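Local coordinates for predicted phosphatase, HAD family (Clostridium acetobutylicum, PDB 3MC1), which is a predicted phosphatase of the haloacid dehalogenase (HAD) family, probably hydrolysing phosphate esters, though its substrate is not established, at residues M82-S96 / Q118-D130. Residues are numbered along the deposited sequence; the frame is centred on the assembly and turned at random.
Sequences MFENKVYDGIEALLS and QILEHFKLAFYFD
E92 swings CG to the side opposite its backbone N (chi1 174°), and its extended chain brings OE2 to the edge of the Y128 ring, at the hydroxyl, while H122, also anti at chi1 (177°), turns its imidazole face to F83. The two pairs mark the ends of a contact on one flank of the Rossmann-like HAD core. The loop 82-90 leaves helix 63-81, enters helix 91-101, and packs with that helix on the end of helix 113-122 and the link to edge strand 131-135. At the loop's start, F83 and H122 form a T-shaped pair, ring planes 63° apart, with F83 CD1 over the imidazole centre. M82, a selenomethionine, puts CE 3.8 Å from I119 CG1; F77 of helix 63-81 touches both residues. N85 is fixed from within its own loop: ND2 gives a hydrogen bond to M82 O, which lies nearly in the plane of the N85 side-chain amide, and OD1 accepts from K86 N. Its CB lies at the edge of F123, near the ring plane, 3.5 Å from CZ. V87 CG2 slides past the other end of that ring, 3.6 Å from F123 CG, and also meets L125 CD1. K124 closes helix 113-122 in a Schellman motif, and L125 follows immediately, its CD2 against E92 CB. Further along, L95 lays CB over one face of Y128, 4.1 Å from the ring centroid, and both its methyls reach F129 CZ; L105 of the neighbouring strand touches L95 and F129 as well. At the rim of the Y128 ring, OH donates to the anti lone pair of E92 OE2 at 2.8 Å.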
# COMPACT_ATOMS: atom_id res chain seq x y z
N MSE A 82 12.76 -6.01 2.20
CA MSE A 82 11.90 -6.12 1.02
C MSE A 82 11.69 -7.55 0.54
O MSE A 82 10.67 -7.85 -0.09
CB MSE A 82 12.45 -5.27 -0.14
CG MSE A 82 13.81 -5.69 -0.67
SE MSE A 82 14.16 -4.99 -2.47
CE MSE A 82 13.12 -6.30 -3.48
N PHE A 83 12.64 -8.43 0.86
CA PHE A 83 12.56 -9.83 0.46
C PHE A 83 11.83 -10.72 1.47
O PHE A 83 11.36 -11.80 1.12
CB PHE A 83 13.98 -10.38 0.21
CG PHE A 83 14.75 -9.61 -0.83
CD1 PHE A 83 14.30 -9.54 -2.14
CD2 PHE A 83 15.92 -8.93 -0.50
CE1 PHE A 83 14.99 -8.81 -3.11
CE2 PHE A 83 16.63 -8.20 -1.45
CZ PHE A 83 16.16 -8.14 -2.76
N GLU A 84 11.74 -10.27 2.71
CA GLU A 84 11.02 -11.00 3.76
C GLU A 84 9.59 -10.54 3.49
O GLU A 84 8.99 -9.78 4.25
CB GLU A 84 11.54 -10.57 5.13
CG GLU A 84 13.05 -10.77 5.24
CD GLU A 84 13.62 -10.47 6.62
OE1 GLU A 84 13.45 -9.33 7.10
OE2 GLU A 84 14.24 -11.37 7.21
N ASN A 85 9.08 -11.07 2.39
CA ASN A 85 7.80 -10.69 1.83
C ASN A 85 7.15 -11.92 1.18
O ASN A 85 7.82 -12.94 0.95
CB ASN A 85 8.11 -9.67 0.74
CG ASN A 85 7.04 -8.64 0.57
OD1 ASN A 85 5.87 -8.88 0.83
ND2 ASN A 85 7.45 -7.47 0.08
N LYS A 86 5.87 -11.81 0.86
CA LYS A 86 5.11 -12.88 0.22
C LYS A 86 3.94 -12.26 -0.51
O LYS A 86 3.43 -11.23 -0.09
CB LYS A 86 4.56 -13.87 1.26
CG LYS A 86 5.59 -14.67 2.03
CD LYS A 86 4.95 -15.50 3.15
CE LYS A 86 4.25 -14.62 4.19
NZ LYS A 86 3.79 -15.40 5.38
N VAL A 87 3.52 -12.88 -1.61
CA VAL A 87 2.37 -12.39 -2.36
C VAL A 87 1.16 -13.11 -1.77
O VAL A 87 1.24 -14.31 -1.50
CB VAL A 87 2.49 -12.73 -3.86
CG1 VAL A 87 1.20 -12.37 -4.59
CG2 VAL A 87 3.65 -11.97 -4.47
N TYR A 88 0.06 -12.40 -1.54
CA TYR A 88 -1.13 -13.04 -0.97
C TYR A 88 -1.65 -14.08 -1.96
O TYR A 88 -1.61 -13.86 -3.17
CB TYR A 88 -2.23 -12.01 -0.69
CG TYR A 88 -2.02 -11.15 0.54
CD1 TYR A 88 -2.16 -11.68 1.82
CD2 TYR A 88 -1.68 -9.80 0.42
CE1 TYR A 88 -1.97 -10.88 2.96
CE2 TYR A 88 -1.50 -9.00 1.53
CZ TYR A 88 -1.64 -9.54 2.80
OH TYR A 88 -1.41 -8.74 3.90
N ASP A 89 -2.12 -15.21 -1.44
CA ASP A 89 -2.66 -16.26 -2.29
C ASP A 89 -3.81 -15.70 -3.14
O ASP A 89 -4.64 -14.92 -2.65
CB ASP A 89 -3.19 -17.44 -1.47
CG ASP A 89 -2.09 -18.15 -0.70
OD1 ASP A 89 -1.01 -18.38 -1.29
OD2 ASP A 89 -2.32 -18.50 0.48
N GLY A 90 -3.85 -16.10 -4.40
CA GLY A 90 -4.91 -15.66 -5.28
C GLY A 90 -4.66 -14.35 -6.00
O GLY A 90 -5.30 -14.08 -7.01
N ILE A 91 -3.72 -13.55 -5.51
CA ILE A 91 -3.45 -12.26 -6.13
C ILE A 91 -3.02 -12.31 -7.60
O ILE A 91 -3.58 -11.60 -8.42
CB ILE A 91 -2.40 -11.43 -5.34
CG1 ILE A 91 -3.05 -10.83 -4.09
CG2 ILE A 91 -1.82 -10.33 -6.22
CD1 ILE A 91 -4.20 -9.87 -4.38
N GLU A 92 -2.03 -13.12 -7.94
CA GLU A 92 -1.63 -13.17 -9.34
C GLU A 92 -2.80 -13.64 -10.22
O GLU A 92 -3.00 -13.12 -11.31
CB GLU A 92 -0.42 -14.08 -9.54
CG GLU A 92 -0.06 -14.26 -11.00
CD GLU A 92 1.36 -14.77 -11.20
OE1 GLU A 92 1.92 -15.38 -10.26
OE2 GLU A 92 1.91 -14.57 -12.30
N ALA A 93 -3.56 -14.62 -9.73
CA ALA A 93 -4.72 -15.12 -10.47
C ALA A 93 -5.68 -13.93 -10.72
O ALA A 93 -6.20 -13.75 -11.82
CB ALA A 93 -5.41 -16.19 -9.67
N LEU A 94 -5.88 -13.13 -9.68
CA LEU A 94 -6.74 -11.95 -9.77
C LEU A 94 -6.26 -10.98 -10.85
O LEU A 94 -7.03 -10.60 -11.73
CB LEU A 94 -6.79 -11.22 -8.41
CG LEU A 94 -7.52 -9.86 -8.41
CD1 LEU A 94 -9.00 -10.07 -8.75
CD2 LEU A 94 -7.37 -9.19 -7.07
N LEU A 95 -4.98 -10.61 -10.78
CA LEU A 95 -4.38 -9.69 -11.74
C LEU A 95 -4.51 -10.19 -13.17
O LEU A 95 -4.83 -9.41 -14.07
CB LEU A 95 -2.90 -9.48 -11.42
CG LEU A 95 -2.60 -8.90 -10.04
CD1 LEU A 95 -1.08 -8.82 -9.83
CD2 LEU A 95 -3.22 -7.52 -9.93
N SER A 96 -4.24 -11.48 -13.37
CA SER A 96 -4.34 -12.05 -14.71
C SER A 96 -5.78 -11.93 -15.20
O SER A 96 -6.02 -11.42 -16.29
CB SER A 96 -3.93 -13.53 -14.69
OG SER A 96 -3.89 -14.06 -16.00
N GLN A 118 11.11 -2.90 -7.43
CA GLN A 118 12.00 -4.03 -7.18
C GLN A 118 11.23 -5.21 -6.65
O GLN A 118 11.48 -6.35 -7.03
CB GLN A 118 13.06 -3.69 -6.13
CG GLN A 118 14.12 -2.71 -6.54
CD GLN A 118 15.14 -2.54 -5.43
OE1 GLN A 118 15.94 -3.44 -5.15
NE2 GLN A 118 15.11 -1.38 -4.77
N ILE A 119 10.30 -4.94 -5.73
CA ILE A 119 9.49 -5.98 -5.12
C ILE A 119 8.55 -6.64 -6.13
O ILE A 119 8.49 -7.87 -6.22
CB ILE A 119 8.67 -5.38 -3.95
CG1 ILE A 119 9.61 -5.03 -2.79
CG2 ILE A 119 7.61 -6.36 -3.48
CD1 ILE A 119 8.98 -4.12 -1.75
N LEU A 120 7.81 -5.84 -6.90
CA LEU A 120 6.87 -6.39 -7.88
C LEU A 120 7.59 -7.16 -8.99
O LEU A 120 7.07 -8.16 -9.50
CB LEU A 120 6.00 -5.27 -8.44
CG LEU A 120 5.05 -4.70 -7.38
CD1 LEU A 120 4.35 -3.44 -7.87
CD2 LEU A 120 4.04 -5.78 -7.01
N GLU A 121 8.77 -6.71 -9.37
CA GLU A 121 9.54 -7.41 -10.40
C GLU A 121 10.10 -8.69 -9.77
O GLU A 121 10.09 -9.76 -10.38
CB GLU A 121 10.67 -6.53 -10.92
CG GLU A 121 10.19 -5.22 -11.49
CD GLU A 121 11.29 -4.43 -12.17
OE1 GLU A 121 12.47 -4.59 -11.78
OE2 GLU A 121 10.98 -3.63 -13.08
N HIS A 122 10.57 -8.57 -8.52
CA HIS A 122 11.10 -9.72 -7.81
C HIS A 122 10.05 -10.83 -7.75
O HIS A 122 10.37 -12.01 -7.90
CB HIS A 122 11.49 -9.32 -6.38
CG HIS A 122 11.99 -10.47 -5.54
ND1 HIS A 122 13.22 -11.05 -5.73
CD2 HIS A 122 11.40 -11.15 -4.53
CE1 HIS A 122 13.38 -12.04 -4.87
NE2 HIS A 122 12.29 -12.12 -4.13
N PHE A 123 8.80 -10.44 -7.53
CA PHE A 123 7.72 -11.40 -7.44
C PHE A 123 7.08 -11.75 -8.78
O PHE A 123 6.13 -12.53 -8.84
CB PHE A 123 6.67 -10.91 -6.43
CG PHE A 123 7.11 -11.06 -5.00
CD1 PHE A 123 7.34 -12.33 -4.46
CD2 PHE A 123 7.33 -9.95 -4.19
CE1 PHE A 123 7.79 -12.49 -3.14
CE2 PHE A 123 7.78 -10.10 -2.87
CZ PHE A 123 8.00 -11.37 -2.35
N LYS A 124 7.63 -11.18 -9.86
CA LYS A 124 7.16 -11.45 -11.22
C LYS A 124 5.73 -11.01 -11.52
O LYS A 124 5.02 -11.64 -12.31
CB LYS A 124 7.32 -12.94 -11.51
CG LYS A 124 8.74 -13.45 -11.22
CD LYS A 124 8.82 -14.95 -11.29
CE LYS A 124 10.21 -15.45 -10.88
NZ LYS A 124 10.34 -16.92 -11.11
N LEU A 125 5.31 -9.91 -10.90
CA LEU A 125 3.96 -9.39 -11.11
C LEU A 125 4.01 -8.03 -11.78
O LEU A 125 2.97 -7.47 -12.14
CB LEU A 125 3.23 -9.24 -9.76
CG LEU A 125 3.10 -10.44 -8.82
CD1 LEU A 125 2.39 -9.99 -7.54
CD2 LEU A 125 2.31 -11.57 -9.48
N ALA A 126 5.21 -7.50 -11.98
CA ALA A 126 5.36 -6.16 -12.55
C ALA A 126 4.66 -5.86 -13.87
O ALA A 126 4.10 -4.78 -14.05
CB ALA A 126 6.85 -5.81 -12.67
N PHE A 127 4.68 -6.80 -14.80
CA PHE A 127 4.08 -6.56 -16.10
C PHE A 127 2.55 -6.55 -16.16
O PHE A 127 1.97 -6.21 -17.19
CB PHE A 127 4.67 -7.55 -17.10
CG PHE A 127 6.08 -7.22 -17.49
CD1 PHE A 127 6.36 -6.06 -18.21
CD2 PHE A 127 7.13 -8.04 -17.09
CE1 PHE A 127 7.67 -5.72 -18.54
CE2 PHE A 127 8.45 -7.71 -17.42
CZ PHE A 127 8.72 -6.56 -18.14
N TYR A 128 1.91 -6.92 -15.06
CA TYR A 128 0.45 -6.90 -15.01
C TYR A 128 0.00 -5.45 -14.87
O TYR A 128 -1.16 -5.12 -15.11
CB TYR A 128 -0.06 -7.68 -13.79
CG TYR A 128 0.04 -9.18 -13.90
CD1 TYR A 128 -0.68 -9.88 -14.87
CD2 TYR A 128 0.82 -9.91 -13.00
CE1 TYR A 128 -0.62 -11.27 -14.96
CE2 TYR A 128 0.89 -11.31 -13.07
CZ TYR A 128 0.16 -11.98 -14.05
OH TYR A 128 0.22 -13.34 -14.12
N PHE A 129 0.94 -4.58 -14.51
CA PHE A 129 0.62 -3.18 -14.27
C PHE A 129 1.02 -2.21 -15.35
O PHE A 129 2.08 -2.34 -15.96
CB PHE A 129 1.25 -2.74 -12.94
CG PHE A 129 0.75 -3.54 -11.76
CD1 PHE A 129 -0.49 -3.26 -11.19
CD2 PHE A 129 1.48 -4.63 -11.29
CE1 PHE A 129 -1.01 -4.06 -10.18
CE2 PHE A 129 0.97 -5.44 -10.28
CZ PHE A 129 -0.28 -5.15 -9.72
N ASP A 130 0.15 -1.22 -15.58
CA ASP A 130 0.38 -0.16 -16.54
C ASP A 130 1.38 0.83 -15.94
O ASP A 130 2.11 1.50 -16.66
CB ASP A 130 -0.93 0.58 -16.83
CG ASP A 130 -1.75 -0.10 -17.91
OD1 ASP A 130 -1.64 -1.33 -18.07
OD2 ASP A 130 -2.52 0.61 -18.58
O HOH W 1 11.14 -13.05 -1.17